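Local coordinates for K5 lyase (Enterobacteria phage k1-5, PDB 2X3H), which cleaves polysaccharide by elimination as a trimeric phage tail-spike lyase, probably acting on the K5 capsule of its bacterial host, at residues Asn331-Ser336 with Ala350-Phe355; Ser371-Ile376 with Leu399-Thr404; Lys390-Arg395 with Pro423-Tyr428. All blocks are in the same frame, centred on the assembly; numbering follows the deposited sequence.

How the interactions relate
Following the chain from its N terminus, interaction 1 comes first: it closes the 13-residue connection between 331-336 and 350-355, packing strand 329-336 against strand 349-355 across the interior of the beta-helix. It is complete before the other two begin. Interactions 2 and 3, closing loops of 22 and 27 residues, cross, their segments alternating along the chain: 371-376 and 390-395 come first, then 399-404 and 423-428. Interaction 2 aligns the loop before strand 376-378 with the one before strand 405-406, and interaction 3 sets the turn after strand 386-389 against the approach to strand 427-429. Val375 O, close to Ile352 N, joins interactions 1 and 2; Arg395 NH2, close to Ala372 O, joins interactions 2 and 3.

Interaction 1 of 3, residues Asn331-Ser336 with Ala350-Phe355; sequences NNVLMS and ATIARF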
loop_
_atom_site.group_PDB
_atom_site.type_symbol
_atom_site.label_atom_id
_atom_site.label_comp_id
_atom_site.label_asym_id
_atom_site.label_seq_id
_atom_site.Cartn_x
_atom_site.Cartn_y
_atom_site.Cartn_z
ATOM N N ASN A 331 1.200 -7.748 1.043
ATOM C CA ASN A 331 2.027 -6.577 1.332
ATOM C C ASN A 331 1.695 -5.944 2.683
ATOM O O ASN A 331 0.530 -5.752 3.023
ATOM C CB ASN A 331 1.913 -5.538 0.199
ATOM C CG ASN A 331 3.096 -4.546 0.180
ATOM O OD1 ASN A 331 2.904 -3.345 0.332
ATOM N ND2 ASN A 331 4.312 -5.051 -0.003
ATOM N N ASN A 332 2.734 -5.657 3.457
ATOM C CA ASN A 332 2.621 -4.907 4.711
ATOM C C ASN A 332 1.756 -5.586 5.767
ATOM O O ASN A 332 0.689 -5.079 6.120
ATOM C CB ASN A 332 2.099 -3.490 4.450
ATOM C CG ASN A 332 3.079 -2.635 3.682
ATOM O OD1 ASN A 332 2.691 -1.622 3.097
ATOM N ND2 ASN A 332 4.336 -3.040 3.667
ATOM N N VAL A 333 2.230 -6.721 6.271
ATOM C CA VAL A 333 1.621 -7.383 7.424
ATOM C C VAL A 333 2.343 -6.909 8.685
ATOM O O VAL A 333 3.508 -7.243 8.903
ATOM C CB VAL A 333 1.724 -8.914 7.337
ATOM C CG1 VAL A 333 0.976 -9.567 8.491
ATOM C CG2 VAL A 333 1.181 -9.406 5.995
ATOM N N LEU A 334 1.655 -6.130 9.504
ATOM C CA LEU A 334 2.215 -5.649 10.763
ATOM C C LEU A 334 1.566 -6.460 11.880
ATOM O O LEU A 334 0.357 -6.369 12.100
ATOM C CB LEU A 334 1.930 -4.150 10.914
ATOM C CG LEU A 334 2.311 -3.447 12.228
ATOM C CD1 LEU A 334 3.534 -4.010 12.909
ATOM C CD2 LEU A 334 2.368 -1.915 12.076
ATOM N N MET A 335 2.363 -7.278 12.556
ATOM C CA MET A 335 1.823 -8.144 13.606
ATOM C C MET A 335 2.520 -7.889 14.944
ATOM O O MET A 335 3.741 -7.738 15.009
ATOM C CB MET A 335 1.950 -9.610 13.179
ATOM C CG MET A 335 1.457 -10.640 14.202
ATOM S SD MET A 335 1.341 -12.230 13.377
ATOM C CE MET A 335 1.645 -13.399 14.702
ATOM N N SER A 336 1.739 -7.835 16.018
ATOM C CA SER A 336 2.328 -7.627 17.329
ATOM C C SER A 336 1.500 -8.328 18.393
ATOM O O SER A 336 0.475 -8.919 18.087
ATOM C CB SER A 336 2.452 -6.132 17.629
ATOM O OG SER A 336 1.183 -5.542 17.839
ATOM N N ALA A 350 3.921 -18.116 17.261
ATOM C CA ALA A 350 3.701 -17.019 16.328
ATOM C C ALA A 350 4.222 -17.409 14.948
ATOM O O ALA A 350 5.280 -18.033 14.822
ATOM C CB ALA A 350 4.410 -15.748 16.813
ATOM N N THR A 351 3.471 -17.028 13.918
ATOM C CA THR A 351 3.891 -17.205 12.533
ATOM C C THR A 351 3.312 -16.046 11.727
ATOM O O THR A 351 2.104 -15.994 11.520
ATOM C CB THR A 351 3.333 -18.529 11.957
ATOM O OG1 THR A 351 3.785 -19.634 12.751
ATOM C CG2 THR A 351 3.803 -18.735 10.516
ATOM N N ILE A 352 4.138 -15.098 11.282
ATOM C CA ILE A 352 3.585 -13.931 10.576
ATOM C C ILE A 352 3.165 -14.256 9.135
ATOM O O ILE A 352 2.220 -13.654 8.599
ATOM C CB ILE A 352 4.538 -12.697 10.651
ATOM C CG1 ILE A 352 3.828 -11.410 10.216
ATOM C CG2 ILE A 352 5.799 -12.910 9.826
ATOM C CD1 ILE A 352 4.524 -10.155 10.676
ATOM N N ALA A 353 3.865 -15.212 8.524
ATOM C CA ALA A 353 3.500 -15.682 7.185
ATOM C C ALA A 353 3.738 -17.186 7.134
ATOM O O ALA A 353 4.839 -17.655 7.435
ATOM C CB ALA A 353 4.341 -14.967 6.120
ATOM N N ARG A 354 2.703 -17.931 6.753
ATOM C CA ARG A 354 2.772 -19.389 6.680
ATOM C C ARG A 354 2.452 -19.838 5.268
ATOM O O ARG A 354 1.390 -19.506 4.746
ATOM C CB ARG A 354 1.781 -20.017 7.676
ATOM C CG ARG A 354 1.743 -21.532 7.626
ATOM C CD ARG A 354 0.849 -22.097 8.741
ATOM N NE ARG A 354 0.807 -23.556 8.734
ATOM C CZ ARG A 354 0.225 -24.288 9.679
ATOM N NH1 ARG A 354 -0.356 -23.702 10.729
ATOM N NH2 ARG A 354 0.229 -25.613 9.575
ATOM N N PHE A 355 3.383 -20.572 4.659
ATOM C CA PHE A 355 3.242 -21.026 3.286
ATOM C C PHE A 355 2.903 -22.497 3.335
ATOM O O PHE A 355 3.755 -23.351 3.604
ATOM C CB PHE A 355 4.522 -20.712 2.495
ATOM C CG PHE A 355 4.826 -19.231 2.451
ATOM C CD1 PHE A 355 5.557 -18.637 3.466
ATOM C CD2 PHE A 355 4.341 -18.430 1.430
ATOM C CE1 PHE A 355 5.808 -17.253 3.442
ATOM C CE2 PHE A 355 4.585 -17.065 1.399
ATOM C CZ PHE A 355 5.323 -16.479 2.408
#
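Val333 and Met335 pack against Ile352 in a buried contact of apolar side chains across the interior of a parallel beta-helix, the fold familiar from phage tail spikes. The two segments belong to different faces of the helix: strand 329-336 pairs in parallel with 302-309 and 363-369, while strand 349-355 lies between 321-323 and 376-378, and the chain turns a corner at Ile352. No hydrogen bond runs between the segments, whose nearest CA atoms, those of Met335 and Ile352, are 6.8 Å apart.

Ile352 is the central piece. With CG1 anti to its backbone N (chi1 -166°) and CD1 extending on toward the opposing strand, its long branch runs in between the two side chains of that strand. CG1 meets Val333 CG1 at 3.8 Å, while CD1 reaches the backbone, 3.6 Å from Val333 O, and also touches Met335 CB at 3.6 Å. Met335 passes the isoleucine in the opposite direction. Its extended chain carries SD alongside the backbone, 4.0 Å from Ile352 CA, and CE on to Ala350, 4.2 Å from that residue's CB. The sulfur end therefore lies along the second segment instead of stopping at the isoleucine.

Neighbouring coils continue the same filling, with Val308 beside Met335, Val321 beside Val333, and Val366 and Val375 beside Ile352. The alternate residue Leu334 faces outward onto Asn301 of the second subunit. With only carbon and sulfur side-chain atoms facing each other, this contact implies cohesion by dispersion and exclusion of water, leaving directional bonding to the backbone pairing of successive coils.

Interaction 2 of 3, residues Ser371-Ile376 with Leu399-Thr404; sequences SATGVI and LSSAST
Ser401 is the first residue of 399-404 to meet the other loop, its OG lying 4.1 Å from Thr373 CB. That oxygen also serves its own turn: anti to the backbone N (chi1 171°), it accepts the N-H of Ser403 in an ST turn, inside a type I beta turn from Ser401 to Thr404. After the bend at Ala402, Ser403 lays its CB against Thr373 OG1, 3.4 Å away, on the more exposed side of the contact.

Thr404 does most of the work. Its CA-H points at Thr373 O, with 3.4 Å between CA and that oxygen, while Thr404 OG1 reaches the same carbonyl through a water that donates to Thr373 O. Thr404 CG2 lies beside Val375 CG2 at 3.7 Å, the two side chains pointing the same way. Its carbonyl accepts from the backbone of the other loop: Ile376 N donates to Thr404 O over 2.9 Å in an almost straight bond (171° at the hydrogen), and Val375 N adds a weak bond of 3.3 Å to Thr404 O. A second water accepts from Val375 N and sits close to Ser403 O.

Ile376 also bonds to Asp406, where strands 376-378 and 405-406 pair in parallel, so the contact lies at the start of that pairing between successive coils. One well-directed backbone bond, backed by water bridges and a small methyl contact, is consistent with an alignment of the two loops held mainly by polar interactions.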
loop_
_atom_site.group_PDB
_atom_site.type_symbol
_atom_site.label_atom_id
_atom_site.label_comp_id
_atom_site.label_asym_id
_atom_site.label_seq_id
_atom_site.Cartn_x
_atom_site.Cartn_y
_atom_site.Cartn_z
ATOM N N SER A 371 8.052 -10.440 20.321
ATOM C CA SER A 371 9.215 -11.165 20.855
ATOM C C SER A 371 9.182 -12.692 20.709
ATOM O O SER A 371 10.221 -13.355 20.846
ATOM C CB SER A 371 9.463 -10.772 22.312
ATOM O OG SER A 371 8.401 -11.209 23.147
ATOM N N ALA A 372 8.004 -13.268 20.458
ATOM C CA ALA A 372 7.920 -14.709 20.191
ATOM C C ALA A 372 8.900 -15.107 19.078
ATOM O O ALA A 372 9.144 -14.328 18.145
ATOM C CB ALA A 372 6.486 -15.105 19.818
ATOM N N THR A 373 9.442 -16.322 19.158
ATOM C CA THR A 373 10.526 -16.713 18.234
ATOM C C THR A 373 10.094 -17.028 16.802
ATOM O O THR A 373 10.869 -16.831 15.871
ATOM C CB THR A 373 11.333 -17.895 18.776
ATOM O OG1 THR A 373 10.488 -19.043 18.871
ATOM C CG2 THR A 373 11.909 -17.553 20.147
ATOM N N GLY A 374 8.875 -17.516 16.615
ATOM C CA GLY A 374 8.441 -17.901 15.275
ATOM C C GLY A 374 8.155 -16.687 14.410
ATOM O O GLY A 374 7.533 -15.720 14.871
ATOM N N VAL A 375 8.598 -16.735 13.157
ATOM C CA VAL A 375 8.310 -15.658 12.209
ATOM C C VAL A 375 7.766 -16.230 10.886
ATOM O O VAL A 375 6.614 -16.000 10.542
ATOM C CB VAL A 375 9.545 -14.749 11.931
ATOM C CG1 VAL A 375 9.172 -13.651 10.945
ATOM C CG2 VAL A 375 10.081 -14.134 13.231
ATOM N N ILE A 376 8.585 -17.003 10.165
ATOM C CA ILE A 376 8.158 -17.572 8.873
ATOM C C ILE A 376 8.059 -19.089 8.936
ATOM O O ILE A 376 8.931 -19.741 9.528
ATOM C CB ILE A 376 9.153 -17.185 7.745
ATOM C CG1 ILE A 376 9.256 -15.669 7.626
ATOM C CG2 ILE A 376 8.712 -17.743 6.394
ATOM C CD1 ILE A 376 10.543 -15.193 6.945
ATOM N N LEU A 399 18.932 -15.777 11.827
ATOM C CA LEU A 399 19.429 -17.151 11.872
ATOM C C LEU A 399 19.926 -17.582 13.249
ATOM O O LEU A 399 20.258 -18.750 13.451
ATOM C CB LEU A 399 20.517 -17.364 10.814
ATOM C CG LEU A 399 20.047 -17.197 9.364
ATOM C CD1 LEU A 399 21.240 -17.374 8.421
ATOM C CD2 LEU A 399 18.934 -18.189 9.038
ATOM N N SER A 400 19.942 -16.655 14.204
ATOM C CA SER A 400 20.476 -16.978 15.529
ATOM C C SER A 400 19.561 -17.961 16.249
ATOM O O SER A 400 20.044 -18.851 16.960
ATOM C CB SER A 400 20.715 -15.719 16.368
ATOM O OG SER A 400 19.537 -14.959 16.501
ATOM N N SER A 401 18.254 -17.814 16.044
ATOM C CA SER A 401 17.274 -18.801 16.519
ATOM C C SER A 401 16.866 -19.709 15.371
ATOM O O SER A 401 16.466 -19.220 14.320
ATOM C CB SER A 401 16.028 -18.106 17.066
ATOM O OG SER A 401 14.996 -19.048 17.344
ATOM N N ALA A 402 16.935 -21.026 15.567
ATOM C CA ALA A 402 16.490 -21.944 14.515
ATOM C C ALA A 402 14.973 -21.873 14.319
ATOM O O ALA A 402 14.443 -22.414 13.349
ATOM C CB ALA A 402 16.926 -23.376 14.810
ATOM N N SER A 403 14.284 -21.196 15.232
ATOM C CA SER A 403 12.823 -21.071 15.164
ATOM C C SER A 403 12.318 -19.941 14.273
ATOM O O SER A 403 11.159 -19.965 13.832
ATOM C CB SER A 403 12.243 -20.912 16.566
ATOM O OG SER A 403 12.434 -22.101 17.301
ATOM N N THR A 404 13.173 -18.959 13.997
ATOM C CA THR A 404 12.741 -17.801 13.210
ATOM C C THR A 404 12.214 -18.213 11.837
ATOM O O THR A 404 11.152 -17.747 11.397
ATOM C CB THR A 404 13.870 -16.762 13.056
ATOM O OG1 THR A 404 14.353 -16.391 14.362
ATOM C CG2 THR A 404 13.370 -15.519 12.306
HETATM O O HOH W 1 12.803 -15.105 16.107
HETATM O O HOH W 2 8.923 -19.747 12.325
#

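Interaction 3 of 3, residues Lys390-Arg395 with Pro423-Tyr428; sequences KHPGRR and PALGQY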
loop_
_atom_site.group_PDB
_atom_site.type_symbol
_atom_site.label_atom_id
_atom_site.label_comp_id
_atom_site.label_asym_id
_atom_site.label_seq_id
_atom_site.Cartn_x
_atom_site.Cartn_y
_atom_site.Cartn_z
ATOM N N LYS A 390 10.646 -6.504 6.587
ATOM C CA LYS A 390 10.955 -5.080 6.390
ATOM C C LYS A 390 11.453 -4.395 7.660
ATOM O O LYS A 390 12.229 -3.442 7.593
ATOM C CB LYS A 390 9.758 -4.326 5.812
ATOM C CG LYS A 390 9.312 -4.809 4.431
ATOM C CD LYS A 390 9.962 -4.040 3.294
ATOM C CE LYS A 390 11.403 -4.450 3.099
ATOM N NZ LYS A 390 12.342 -3.544 3.829
ATOM N N HIS A 391 10.985 -4.884 8.806
ATOM C CA HIS A 391 11.609 -4.537 10.071
ATOM C C HIS A 391 11.664 -5.794 10.936
ATOM O O HIS A 391 10.680 -6.517 11.039
ATOM C CB HIS A 391 10.908 -3.392 10.798
ATOM C CG HIS A 391 11.713 -2.866 11.943
ATOM N ND1 HIS A 391 12.469 -1.716 11.871
ATOM C CD2 HIS A 391 11.932 -3.387 13.172
ATOM C CE1 HIS A 391 13.107 -1.543 13.019
ATOM N NE2 HIS A 391 12.796 -2.544 13.822
ATOM N N PRO A 392 12.836 -6.083 11.511
ATOM C CA PRO A 392 13.013 -7.340 12.242
ATOM C C PRO A 392 12.519 -7.342 13.699
ATOM O O PRO A 392 12.812 -8.294 14.431
ATOM C CB PRO A 392 14.536 -7.521 12.211
ATOM C CG PRO A 392 15.051 -6.128 12.293
ATOM C CD PRO A 392 14.081 -5.298 11.457
ATOM N N GLY A 393 11.801 -6.302 14.129
ATOM C CA GLY A 393 11.451 -6.197 15.551
ATOM C C GLY A 393 12.730 -6.003 16.348
ATOM O O GLY A 393 13.566 -5.176 15.961
ATOM N N ARG A 394 12.902 -6.764 17.440
ATOM C CA ARG A 394 14.141 -6.652 18.247
ATOM C C ARG A 394 15.220 -7.645 17.828
ATOM O O ARG A 394 16.269 -7.740 18.471
ATOM C CB ARG A 394 13.862 -6.841 19.744
ATOM C CG ARG A 394 12.811 -5.893 20.329
ATOM C CD ARG A 394 13.201 -4.440 20.180
ATOM N NE ARG A 394 12.157 -3.539 20.678
ATOM C CZ ARG A 394 11.088 -3.175 19.972
ATOM N NH1 ARG A 394 10.912 -3.637 18.739
ATOM N NH2 ARG A 394 10.198 -2.340 20.496
ATOM N N ARG A 395 14.967 -8.397 16.765
ATOM C CA ARG A 395 15.940 -9.402 16.328
ATOM C C ARG A 395 17.135 -8.733 15.644
ATOM O O ARG A 395 16.976 -7.755 14.917
ATOM C CB ARG A 395 15.295 -10.399 15.369
ATOM C CG ARG A 395 14.118 -11.120 15.979
ATOM C CD ARG A 395 13.298 -11.867 14.931
ATOM N NE ARG A 395 12.078 -12.378 15.544
ATOM C CZ ARG A 395 10.976 -11.660 15.764
ATOM N NH1 ARG A 395 10.913 -10.378 15.401
ATOM N NH2 ARG A 395 9.921 -12.239 16.352
ATOM N N PRO A 423 16.504 -6.464 5.194
ATOM C CA PRO A 423 17.409 -5.371 4.803
ATOM C C PRO A 423 17.968 -4.543 5.982
ATOM O O PRO A 423 19.121 -4.132 5.921
ATOM C CB PRO A 423 16.557 -4.520 3.848
ATOM C CG PRO A 423 15.467 -5.473 3.350
ATOM C CD PRO A 423 15.188 -6.369 4.531
ATOM N N ALA A 424 17.188 -4.308 7.045
ATOM C CA ALA A 424 17.708 -3.530 8.190
ATOM C C ALA A 424 18.902 -4.204 8.839
ATOM O O ALA A 424 19.754 -3.542 9.457
ATOM C CB ALA A 424 16.625 -3.293 9.240
ATOM N N LEU A 425 18.945 -5.530 8.720
ATOM C CA LEU A 425 20.031 -6.342 9.272
ATOM C C LEU A 425 21.128 -6.603 8.247
ATOM O O LEU A 425 22.089 -7.329 8.531
ATOM C CB LEU A 425 19.478 -7.699 9.722
ATOM C CG LEU A 425 18.382 -7.646 10.800
ATOM C CD1 LEU A 425 17.947 -9.057 11.212
ATOM C CD2 LEU A 425 18.826 -6.822 12.034
ATOM N N GLY A 426 20.940 -6.102 7.030
ATOM C CA GLY A 426 21.888 -6.381 5.958
ATOM C C GLY A 426 21.955 -7.856 5.595
ATOM O O GLY A 426 22.984 -8.321 5.110
ATOM N N GLN A 427 20.849 -8.588 5.792
ATOM C CA GLN A 427 20.874 -10.056 5.746
ATOM C C GLN A 427 20.037 -10.594 4.598
ATOM O O GLN A 427 18.840 -10.322 4.526
ATOM C CB GLN A 427 20.350 -10.628 7.065
ATOM C CG GLN A 427 20.478 -12.118 7.186
ATOM C CD GLN A 427 20.313 -12.579 8.614
ATOM O OE1 GLN A 427 19.623 -11.934 9.409
ATOM N NE2 GLN A 427 20.948 -13.697 8.951
ATOM N N TYR A 428 20.680 -11.364 3.717
ATOM C CA TYR A 428 20.047 -11.889 2.501
ATOM C C TYR A 428 20.206 -13.403 2.481
ATOM O O TYR A 428 21.335 -13.911 2.399
ATOM C CB TYR A 428 20.671 -11.217 1.259
ATOM C CG TYR A 428 20.542 -9.714 1.350
ATOM C CD1 TYR A 428 19.359 -9.074 0.993
ATOM C CD2 TYR A 428 21.588 -8.938 1.855
ATOM C CE1 TYR A 428 19.216 -7.701 1.119
ATOM C CE2 TYR A 428 21.458 -7.555 1.981
ATOM C CZ TYR A 428 20.275 -6.941 1.616
ATOM O OH TYR A 428 20.117 -5.562 1.724
HETATM O O HOH W 3 14.528 -5.100 7.688
#
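Pro392 and Leu425 lie alongside one another, pointing in opposite senses, with the leucine's forked end along the proline ring. Leu425 CD2 is 3.8 Å from Pro392 CG and CD1 is 3.9 Å from Pro392 CB, so both methyls share the ring; CD2 also approaches Arg395 O at 3.6 Å. Elsewhere on the ring, Pro392 CD meets Ala424 CB at 3.9 Å. Lys390 lies at a slant to Pro423: its chain starts away from the partner and then folds back, chi2 -92° and chi3 75°, which brings NZ to 3.7 Å from Pro423 CG. A water bridges the two backbones, accepting from Ala424 N and donating weakly to Lys390 O.

These side chains sit near the C-terminal end of the parallel beta-helix, where 423-425 forms a 3-10 turn leading through a G1 beta bulge at Gly426 and Gln427 into strand 427-429, whose Gln427 and Tyr428 pair in parallel with a strand of the second subunit, so the sheet crosses the interface.

Pro392 also opens a type II' turn. Its carbonyl is gripped from opposite faces by Arg395 N and by Arg395 NH1, the latter at 3.0 Å and 50° above the carbonyl plane. NH2 of the same guanidinium bonds to Ala372 O, and Arg384 of the second subunit reaches Gly393 O and Arg395 O.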